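N-acetylcysteine deacetylase (Bacillus subtilis, PDB 1YSJ) probably catalyses the metal-dependent deacetylation of N-acetylcysteine to cysteine and acetate, a step in the breakdown of S-(2-succino)cysteine as a sulfur source. Local coordinates at residues E158-A163 and P313-V318. The protein carries 1 engineered substitution. Sequence-based numbering, arbitrary orientation.
Sequences EIAAGA and PYLPSV. With NI (nickel (II) ion), chain D.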
loop_
_atom_site.group_PDB
_atom_site.type_symbol
_atom_site.label_atom_id
_atom_site.label_comp_id
_atom_site.label_asym_id
_atom_site.label_seq_id
_atom_site.Cartn_x
_atom_site.Cartn_y
_atom_site.Cartn_z
ATOM N N GLU A 158 21.418 -18.038 1.133
ATOM C CA GLU A 158 20.726 -16.903 0.531
ATOM C C GLU A 158 19.367 -16.606 1.162
ATOM O O GLU A 158 18.876 -15.483 1.072
ATOM C CB GLU A 158 20.605 -17.076 -0.988
ATOM C CG GLU A 158 21.951 -17.162 -1.719
ATOM C CD GLU A 158 22.732 -15.849 -1.721
ATOM O OE1 GLU A 158 22.230 -14.810 -1.234
ATOM O OE2 GLU A 158 23.871 -15.850 -2.223
ATOM N N ILE A 159 18.766 -17.603 1.805
ATOM C CA ILE A 159 17.490 -17.391 2.496
ATOM C C ILE A 159 17.655 -17.454 4.013
ATOM O O ILE A 159 16.669 -17.489 4.754
ATOM C CB ILE A 159 16.385 -18.356 2.000
ATOM C CG1 ILE A 159 16.828 -19.819 2.153
ATOM C CG2 ILE A 159 16.007 -18.017 0.555
ATOM C CD1 ILE A 159 15.692 -20.823 2.105
ATOM N N ALA A 160 18.914 -17.460 4.452
ATOM C CA ALA A 160 19.292 -17.433 5.872
ATOM C C ALA A 160 18.686 -18.580 6.680
ATOM O O ALA A 160 18.300 -18.400 7.843
ATOM C CB ALA A 160 18.945 -16.070 6.501
ATOM N N ALA A 161 18.628 -19.763 6.069
ATOM C CA ALA A 161 17.957 -20.902 6.688
ATOM C C ALA A 161 18.875 -22.110 6.911
ATOM O O ALA A 161 18.598 -22.958 7.760
ATOM C CB ALA A 161 16.740 -21.288 5.871
ATOM N N GLY A 162 19.975 -22.169 6.168
ATOM C CA GLY A 162 20.858 -23.333 6.180
ATOM C C GLY A 162 21.717 -23.507 7.412
ATOM O O GLY A 162 21.894 -24.630 7.893
ATOM N N ALA A 163 22.266 -22.404 7.912
ATOM C CA ALA A 163 23.066 -22.416 9.133
ATOM C C ALA A 163 22.265 -22.915 10.337
ATOM O O ALA A 163 22.789 -23.655 11.168
ATOM C CB ALA A 163 23.652 -21.034 9.405
ATOM N N PRO A 313 13.035 -11.191 14.366
ATOM C CA PRO A 313 14.473 -11.402 14.205
ATOM C C PRO A 313 14.806 -12.323 13.031
ATOM O O PRO A 313 14.167 -13.367 12.846
ATOM C CB PRO A 313 14.891 -12.042 15.533
ATOM C CG PRO A 313 13.835 -11.628 16.500
ATOM C CD PRO A 313 12.572 -11.625 15.696
ATOM N N TYR A 314 15.797 -11.912 12.245
ATOM C CA TYR A 314 16.206 -12.626 11.045
ATOM C C TYR A 314 17.659 -13.084 11.201
ATOM O O TYR A 314 17.934 -14.287 11.216
ATOM C CB TYR A 314 16.005 -11.714 9.825
ATOM C CG TYR A 314 16.257 -12.327 8.461
ATOM C CD1 TYR A 314 15.388 -13.273 7.921
ATOM C CD2 TYR A 314 17.348 -11.921 7.691
ATOM C CE1 TYR A 314 15.616 -13.821 6.655
ATOM C CE2 TYR A 314 17.588 -12.458 6.430
ATOM C CZ TYR A 314 16.717 -13.400 5.917
ATOM O OH TYR A 314 16.958 -13.926 4.669
ATOM N N LEU A 315 18.578 -12.129 11.351
ATOM C CA LEU A 315 20.003 -12.435 11.515
ATOM C C LEU A 315 20.714 -11.546 12.538
ATOM O O LEU A 315 20.560 -10.323 12.508
ATOM C CB LEU A 315 20.736 -12.333 10.174
ATOM C CG LEU A 315 20.515 -13.396 9.094
ATOM C CD1 LEU A 315 21.295 -13.030 7.843
ATOM C CD2 LEU A 315 20.901 -14.793 9.576
ATOM N N PRO A 316 21.496 -12.163 13.453
ATOM C CA PRO A 316 22.468 -11.398 14.236
ATOM C C PRO A 316 23.608 -10.894 13.346
ATOM O O PRO A 316 23.730 -11.306 12.191
ATOM C CB PRO A 316 23.002 -12.430 15.237
ATOM C CG PRO A 316 22.776 -13.747 14.580
ATOM C CD PRO A 316 21.500 -13.593 13.820
ATOM N N SER A 317 24.432 -10.010 13.888
ATOM C CA SER A 317 25.595 -9.498 13.178
ATOM C C SER A 317 26.745 -10.516 13.137
ATOM O O SER A 317 26.951 -11.264 14.097
ATOM C CB SER A 317 26.067 -8.216 13.852
ATOM O OG SER A 317 27.122 -7.631 13.124
ATOM N N VAL A 318 27.484 -10.539 12.026
ATOM C CA VAL A 318 28.718 -11.326 11.935
ATOM C C VAL A 318 29.772 -10.669 12.830
ATOM O O VAL A 318 30.265 -9.576 12.527
ATOM C CB VAL A 318 29.232 -11.490 10.472
ATOM C CG1 VAL A 318 30.617 -12.154 10.444
ATOM C CG2 VAL A 318 28.248 -12.297 9.637
HETATM NI NI NI D . 24.247 -13.554 -1.654
HETATM O O HOH W 1 14.921 -14.905 3.261
HETATM O O HOH W 2 25.639 -14.201 0.289
HETATM O O HOH W 3 24.468 -11.800 -0.122
#
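A chi1 of -175° swings the Tyr314 ring away from its own amide nitrogen and out to Ala160, while Leu315 sets CG anti to its own carbonyl carbon (chi1 -72°) and turns its branched end on the same methyl. Ala160 CB is touched by two successive residues of one strand, from directions roughly at right angles: it lies 3.4 Å from Tyr314 OH and 3.5 Å from Tyr314 CZ, approaching the ring obliquely at its phenol end, and 3.9 Å from Leu315 CD2. A classic beta bulge, with Tyr314 and Leu315 together opposite Val203 on the next strand, is consistent with two successive side chains reaching one methyl. Ala160 itself sits in the left-handed helical region, just before Ala161, the N-cap of the next helix. A water loosely bridges the Tyr314 hydroxyl and the Ile159 carbonyl, 2.7 Å from Tyr314 OH and donating a weak, long bond of 3.5 Å to Ile159 O. A phenylalanine in place of Tyr314 would probably leave this water without its closer partner and the Ala160 methyl without the hydroxyl's contact.

The same loop carries Glu158, whose carboxylate chelates a nickel ion through OE1 and OE2, each at 2.4 Å; Cys122, His374 and two waters complete its coordination. The contact sets strand 306-320, outermost within this chain in the four-stranded antiparallel sheet, beside the loop of the dinuclear site of this M20 peptidase. Trp264 of the second subunit packs edge-to-face with Tyr314, and beyond the loop helix 162-168 begins, its Ala163 touching Tyr354 of helix 351-355.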